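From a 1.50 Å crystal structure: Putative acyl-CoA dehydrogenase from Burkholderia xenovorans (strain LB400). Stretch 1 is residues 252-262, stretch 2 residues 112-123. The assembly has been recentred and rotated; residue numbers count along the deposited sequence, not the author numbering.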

ATOM      1  N   LYS C 252      -1.491  -5.164  35.680  1.00 14.82           N
ATOM      2  CA  LYS C 252      -2.734  -5.685  35.121  1.00 15.07           C
ATOM      3  C   LYS C 252      -3.849  -4.652  35.179  1.00 15.13           C
ATOM      4  O   LYS C 252      -4.684  -4.591  34.269  1.00 15.63           O
ATOM      5  CB  LYS C 252      -3.152  -6.959  35.854  1.00 18.94           C
ATOM      6  CG  LYS C 252      -2.330  -8.158  35.446  1.00 26.04           C
ATOM      7  CD  LYS C 252      -2.761  -9.401  36.195  1.00 31.58           C
ATOM      8  CE  LYS C 252      -1.854 -10.574  35.877  1.00 35.00           C
ATOM      9  NZ  LYS C 252      -2.133 -11.725  36.775  1.00 37.08           N
ATOM     10  N   LEU C 253      -3.876  -3.827  36.229  1.00 14.40           N
ATOM     11  CA  LEU C 253      -4.885  -2.775  36.302  1.00 14.76           C
ATOM     12  C   LEU C 253      -4.708  -1.764  35.172  1.00 14.26           C
ATOM     13  O   LEU C 253      -5.686  -1.361  34.525  1.00 15.16           O
ATOM     14  CB  LEU C 253      -4.819  -2.091  37.664  1.00 15.39           C
ATOM     15  CG  LEU C 253      -5.944  -1.101  37.952  1.00 17.45           C
ATOM     16  CD1 LEU C 253      -7.310  -1.772  37.813  1.00 18.03           C
ATOM     17  CD2 LEU C 253      -5.777  -0.506  39.344  1.00 19.17           C
ATOM     18  N   ALA C 254      -3.467  -1.352  34.903  1.00 13.08           N
ATOM     19  CA  ALA C 254      -3.218  -0.454  33.779  1.00 12.91           C
ATOM     20  C   ALA C 254      -3.667  -1.090  32.474  1.00 13.83           C
ATOM     21  O   ALA C 254      -4.335  -0.449  31.653  1.00 14.46           O
ATOM     22  CB  ALA C 254      -1.730  -0.100  33.700  1.00 13.77           C
ATOM     23  N   MET C 255      -3.307  -2.360  32.263  1.00 12.42           N
ATOM     24  CA  MET C 255      -3.670  -3.027  31.017  1.00 12.77           C
ATOM     25  C   MET C 255      -5.178  -3.156  30.873  1.00 12.91           C
ATOM     26  O   MET C 255      -5.720  -2.979  29.775  1.00 14.14           O
ATOM     27  CB  MET C 255      -3.015  -4.405  30.944  1.00 15.47           C
ATOM     28  CG  MET C 255      -1.494  -4.356  30.929  1.00 17.97           C
ATOM     29  SD  MET C 255      -0.864  -3.450  29.504  1.00 24.07           S
ATOM     30  CE  MET C 255      -0.215  -1.974  30.267  1.00 26.17           C
ATOM     31  N   ARG C 256      -5.873  -3.490  31.967  1.00 12.17           N
ATOM     32  CA  ARG C 256      -7.324  -3.634  31.894  1.00 11.56           C
ATOM     33  C   ARG C 256      -8.003  -2.299  31.622  1.00 12.19           C
ATOM     34  O   ARG C 256      -9.037  -2.254  30.944  1.00 14.49           O
ATOM     35  CB  ARG C 256      -7.862  -4.242  33.187  1.00 14.34           C
ATOM     36  CG  ARG C 256      -7.551  -5.726  33.340  1.00 18.35           C
ATOM     37  CD  ARG C 256      -7.938  -6.224  34.730  1.00 25.87           C
ATOM     38  NE  ARG C 256      -9.368  -6.059  34.987  1.00 33.47           N
ATOM     39  CZ  ARG C 256      -9.897  -5.857  36.192  1.00 38.36           C
ATOM     40  NH1 ARG C 256      -9.116  -5.782  37.264  1.00 40.59           N
ATOM     41  NH2 ARG C 256     -11.208  -5.721  36.327  1.00 39.46           N
ATOM     42  N   THR C 257      -7.441  -1.208  32.145  1.00 12.32           N
ATOM     43  CA  THR C 257      -8.001   0.109  31.866  1.00 13.98           C
ATOM     44  C   THR C 257      -7.835   0.456  30.392  1.00 15.29           C
ATOM     45  O   THR C 257      -8.774   0.936  29.742  1.00 15.53           O
ATOM     46  CB  THR C 257      -7.331   1.155  32.761  1.00 14.64           C
ATOM     47  OG1 THR C 257      -7.506   0.786  34.142  1.00 15.82           O
ATOM     48  CG2 THR C 257      -7.940   2.534  32.536  1.00 15.52           C
ATOM     49  N   LEU C 258      -6.651   0.200  29.844  1.00 15.27           N
ATOM     50  CA  LEU C 258      -6.421   0.440  28.423  1.00 15.82           C
ATOM     51  C   LEU C 258      -7.303  -0.438  27.538  1.00 16.42           C
ATOM     52  O   LEU C 258      -7.696  -0.014  26.442  1.00 16.76           O
ATOM     53  CB  LEU C 258      -4.941   0.214  28.107  1.00 15.06           C
ATOM     54  CG  LEU C 258      -4.036   1.318  28.651  1.00 15.62           C
ATOM     55  CD1 LEU C 258      -2.601   0.818  28.731  1.00 15.36           C
ATOM     56  CD2 LEU C 258      -4.128   2.562  27.761  1.00 18.09           C
ATOM     57  N   ASP C 259      -7.617  -1.659  27.978  1.00 15.92           N
ATOM     58  CA  ASP C 259      -8.475  -2.527  27.177  1.00 17.95           C
ATOM     59  C   ASP C 259      -9.867  -1.941  27.014  1.00 18.55           C
ATOM     60  O   ASP C 259     -10.516  -2.159  25.983  1.00 20.70           O
ATOM     61  CB  ASP C 259      -8.575  -3.911  27.809  1.00 20.32           C
ATOM     62  CG  ASP C 259      -7.372  -4.774  27.519  1.00 24.01           C
ATOM     63  OD1 ASP C 259      -6.596  -4.437  26.597  1.00 25.19           O
ATOM     64  OD2 ASP C 259      -7.213  -5.807  28.210  1.00 28.16           O
ATOM     65  N   ILE C 260     -10.348  -1.209  28.017  1.00 17.82           N
ATOM     66  CA  ILE C 260     -11.620  -0.514  27.875  1.00 17.62           C
ATOM     67  C   ILE C 260     -11.495   0.605  26.854  1.00 16.65           C
ATOM     68  O   ILE C 260     -12.280   0.702  25.903  1.00 17.99           O
ATOM     69  CB  ILE C 260     -12.085   0.040  29.233  1.00 17.80           C
ATOM     70  CG1 ILE C 260     -12.190  -1.085  30.262  1.00 22.24           C
ATOM     71  CG2 ILE C 260     -13.409   0.798  29.074  1.00 17.48           C
ATOM     72  CD1 ILE C 260     -12.530  -0.583  31.646  1.00 22.73           C
ATOM     73  N   PHE C 261     -10.521   1.482  27.037  1.00 14.69           N
ATOM     74  CA  PHE C 261     -10.584   2.727  26.294  1.00 14.39           C
ATOM     75  C   PHE C 261      -9.845   2.702  24.961  1.00 14.51           C
ATOM     76  O   PHE C 261     -10.037   3.625  24.168  1.00 14.55           O
ATOM     77  CB  PHE C 261     -10.119   3.871  27.197  1.00 14.38           C
ATOM     78  CG  PHE C 261     -11.101   4.146  28.305  1.00 13.22           C
ATOM     79  CD1 PHE C 261     -12.266   4.844  28.040  1.00 15.07           C
ATOM     80  CD2 PHE C 261     -10.911   3.629  29.573  1.00 13.16           C
ATOM     81  CE1 PHE C 261     -13.202   5.066  29.027  1.00 14.25           C
ATOM     82  CE2 PHE C 261     -11.846   3.852  30.576  1.00 13.68           C
ATOM     83  CZ  PHE C 261     -12.995   4.567  30.300  1.00 13.60           C
ATOM     84  N   ARG C 262      -9.077   1.652  24.645  1.00 15.16           N
ATOM     85  CA  ARG C 262      -8.496   1.585  23.303  1.00 14.25           C
ATOM     86  C   ARG C 262      -9.579   1.583  22.228  1.00 12.62           C
ATOM     87  O   ARG C 262      -9.415   2.214  21.180  1.00 13.38           O
ATOM     88  CB  ARG C 262      -7.583   0.364  23.151  1.00 16.48           C
ATOM     89  CG  ARG C 262      -6.137   0.622  23.601  1.00 14.30           C
ATOM     90  CD  ARG C 262      -5.334  -0.666  23.657  1.00 14.65           C
ATOM     91  NE  ARG C 262      -3.996  -0.424  24.181  1.00 15.70           N
ATOM     92  CZ  ARG C 262      -3.156  -1.382  24.557  1.00 17.44           C
ATOM     93  NH1 ARG C 262      -3.531  -2.656  24.489  1.00 18.47           N
ATOM     94  NH2 ARG C 262      -1.948  -1.068  25.009  1.00 18.68           N
TER
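Stretch 2 (112-123) QGLGSGAISLGG

Stretch 2 lies on stretch 1 as one helix across another. Residues 252-262 are helical throughout, and so are 112-122, although the second helix is kinked where the backbone N atoms of Ser116 and Ile119 have no bond to the turn before; Ser116 N makes a weak bond to Gly113 O and Ile119 N bonds to Ser116 O, each three residues back. Gly123 is the first residue to leave helical geometry. The N-to-C directions make an angle of 128°, closer to antiparallel than to parallel, so a walk forward along stretch 1 runs backward along stretch 2. The axes come within 8.9 Å; where the helices face each other, Gly113 and Gly117 leave room for the side chains of stretch 1.

Lys252 is exposed and takes no part. Leu253 begins the contact: its CA-to-CB bond points sideways, but the t, p rotamer brings the branched end nearer, with CG 4.0 Å from Ala118 CB and CD1 3.9 Å from Leu121 CB. The same methyl, Leu253 CD1, lies 4.3 Å from Gly122 N, where the absence of a side chain matters, since a CB on Gly122 would be tight against it. Ala254 points away, and Met255 is out of reach.

Arg256, exposed and pointing toward stretch 2, uses its guanidinium in two ways: it packs on Leu121 and binds a water. Leu121 CB covers one face of its guanidinium, while Arg256 NH2 gives a hydrogen bond to a water 2.9 Å away, which in turn donates to Leu121 O at 2.6 Å. No direct hydrogen bond joins the helices.

At Thr257 the backbones come close, its CA 5.6 Å from Gly117 CA. The compact side chain fits among Leu114, Gly117, Ala118 and Leu121 as a knob in a hole. Its OG1 donates to Leu253 O at 2.8 Å within its own helix, so the hydroxyl is satisfied even though it packs 3.6 Å from Ala118 CB. Leu121 returns the arrangement, its side chain a knob among Leu253, Arg256, Thr257 and Ile260.

Leu258 starts away from the partner, yet its CD2 comes within 4.3 Å of Leu114 CD1. Asp259 makes no contact. Ile260 points toward stretch 2 and sets CD1 3.8 Å from Leu121 CD1, an apolar contact between two branched chains, both in the m, t rotamer.

Phe261 closes the contact with a broad flat ring. Gly113 C, 3.3 Å from Phe261 CZ, and Leu114 N lie over one face, while Gly117 CA meets the edge at 4.2 Å from Phe261 CE2. A CB on Gly113 or Gly117 would clash with this ring; glycine leaves room for it. Arg262 is beyond reach.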

ATOM      1  N   GLN C 112     -11.848  11.894  31.114  1.00 10.93           N
ATOM      2  CA  GLN C 112     -12.675  11.568  32.266  1.00 11.22           C
ATOM      3  C   GLN C 112     -12.914  10.069  32.363  1.00 12.20           C
ATOM      4  O   GLN C 112     -13.092   9.546  33.464  1.00 15.60           O
ATOM      5  CB  GLN C 112     -14.002  12.320  32.191  1.00 11.12           C
ATOM      6  CG  GLN C 112     -13.853  13.833  32.281  1.00 11.29           C
ATOM      7  CD  GLN C 112     -13.165  14.267  33.558  1.00 11.89           C
ATOM      8  OE1 GLN C 112     -11.970  14.567  33.556  1.00 12.10           O
ATOM      9  NE2 GLN C 112     -13.917  14.304  34.666  1.00 12.73           N
ATOM     10  N   GLY C 113     -12.923   9.367  31.230  1.00 11.02           N
ATOM     11  CA  GLY C 113     -12.984   7.920  31.222  1.00 11.95           C
ATOM     12  C   GLY C 113     -11.648   7.277  31.557  1.00 11.55           C
ATOM     13  O   GLY C 113     -11.524   6.582  32.565  1.00 11.72           O
ATOM     14  N   LEU C 114     -10.633   7.506  30.715  1.00 11.36           N
ATOM     15  CA  LEU C 114      -9.345   6.841  30.914  1.00 11.25           C
ATOM     16  C   LEU C 114      -8.747   7.170  32.281  1.00 11.15           C
ATOM     17  O   LEU C 114      -8.214   6.282  32.965  1.00 12.13           O
ATOM     18  CB  LEU C 114      -8.381   7.242  29.793  1.00 12.37           C
ATOM     19  CG  LEU C 114      -6.964   6.667  29.915  1.00 13.54           C
ATOM     20  CD1 LEU C 114      -6.977   5.154  29.781  1.00 15.07           C
ATOM     21  CD2 LEU C 114      -6.049   7.306  28.866  1.00 14.62           C
ATOM     22  N   GLY C 115      -8.836   8.434  32.703  1.00 11.96           N
ATOM     23  CA  GLY C 115      -8.258   8.853  33.968  1.00 12.45           C
ATOM     24  C   GLY C 115      -8.946   8.287  35.189  1.00 11.73           C
ATOM     25  O   GLY C 115      -8.321   8.207  36.252  1.00 13.70           O
ATOM     26  N   SER C 116     -10.222   7.913  35.080  1.00 11.72           N
ATOM     27  CA  SER C 116     -10.917   7.320  36.214  1.00 12.04           C
ATOM     28  C   SER C 116     -11.116   5.819  36.085  1.00 12.46           C
ATOM     29  O   SER C 116     -11.570   5.194  37.047  1.00 13.10           O
ATOM     30  CB  SER C 116     -12.289   7.984  36.418  1.00 12.27           C
ATOM     31  OG  SER C 116     -13.182   7.679  35.351  1.00 12.70           O
ATOM     32  N   GLY C 117     -10.798   5.226  34.932  1.00 11.97           N
ATOM     33  CA  GLY C 117     -11.150   3.833  34.707  1.00 12.53           C
ATOM     34  C   GLY C 117     -10.523   2.882  35.710  1.00 11.89           C
ATOM     35  O   GLY C 117     -11.140   1.891  36.108  1.00 12.40           O
ATOM     36  N   ALA C 118      -9.279   3.155  36.119  1.00 11.81           N
ATOM     37  CA  ALA C 118      -8.643   2.269  37.087  1.00 12.47           C
ATOM     38  C   ALA C 118      -9.362   2.316  38.429  1.00 11.73           C
ATOM     39  O   ALA C 118      -9.323   1.335  39.182  1.00 14.39           O
ATOM     40  CB  ALA C 118      -7.160   2.625  37.241  1.00 13.04           C
ATOM     41  N   ILE C 119     -10.036   3.430  38.731  1.00 12.88           N
ATOM     42  CA  ILE C 119     -10.813   3.528  39.965  1.00 12.39           C
ATOM     43  C   ILE C 119     -12.126   2.770  39.823  1.00 12.86           C
ATOM     44  O   ILE C 119     -12.549   2.055  40.739  1.00 14.30           O
ATOM     45  CB  ILE C 119     -11.040   5.008  40.343  1.00 12.76           C
ATOM     46  CG1 ILE C 119      -9.701   5.750  40.461  1.00 13.33           C
ATOM     47  CG2 ILE C 119     -11.834   5.136  41.648  1.00 13.84           C
ATOM     48  CD1 ILE C 119      -9.842   7.249  40.699  1.00 14.87           C
ATOM     49  N   SER C 120     -12.801   2.906  38.675  1.00 13.13           N
ATOM     50  CA  SER C 120     -13.985   2.086  38.421  1.00 13.03           C
ATOM     51  C   SER C 120     -13.659   0.603  38.536  1.00 12.39           C
ATOM     52  O   SER C 120     -14.446  -0.173  39.093  1.00 14.73           O
ATOM     53  CB  SER C 120     -14.561   2.382  37.032  1.00 13.05           C
ATOM     54  OG  SER C 120     -15.193   3.648  36.979  1.00 14.46           O
ATOM     55  N   LEU C 121     -12.498   0.193  38.018  1.00 13.70           N
ATOM     56  CA  LEU C 121     -12.139  -1.218  37.993  1.00 16.13           C
ATOM     57  C   LEU C 121     -11.631  -1.707  39.340  1.00 17.53           C
ATOM     58  O   LEU C 121     -11.965  -2.822  39.754  1.00 20.96           O
ATOM     59  CB  LEU C 121     -11.074  -1.470  36.924  1.00 17.23           C
ATOM     60  CG  LEU C 121     -11.521  -1.426  35.464  1.00 19.61           C
ATOM     61  CD1 LEU C 121     -10.312  -1.579  34.540  1.00 20.60           C
ATOM     62  CD2 LEU C 121     -12.557  -2.499  35.192  1.00 22.79           C
ATOM     63  N   GLY C 122     -10.827  -0.902  40.035  1.00 16.29           N
ATOM     64  CA  GLY C 122     -10.104  -1.418  41.186  1.00 18.48           C
ATOM     65  C   GLY C 122     -10.235  -0.653  42.489  1.00 18.52           C
ATOM     66  O   GLY C 122      -9.584  -1.012  43.474  1.00 21.22           O
ATOM     67  N   GLY C 123     -11.061   0.389  42.533  1.00 17.26           N
ATOM     68  CA  GLY C 123     -11.163   1.182  43.746  1.00 16.93           C
ATOM     69  C   GLY C 123     -11.932   0.480  44.854  1.00 19.84           C
ATOM     70  O   GLY C 123     -12.788  -0.371  44.612  1.00 20.78           O
TER
HETATM   71  O   HOH W   1     -13.003  -4.864  38.447  1.00 43.07           O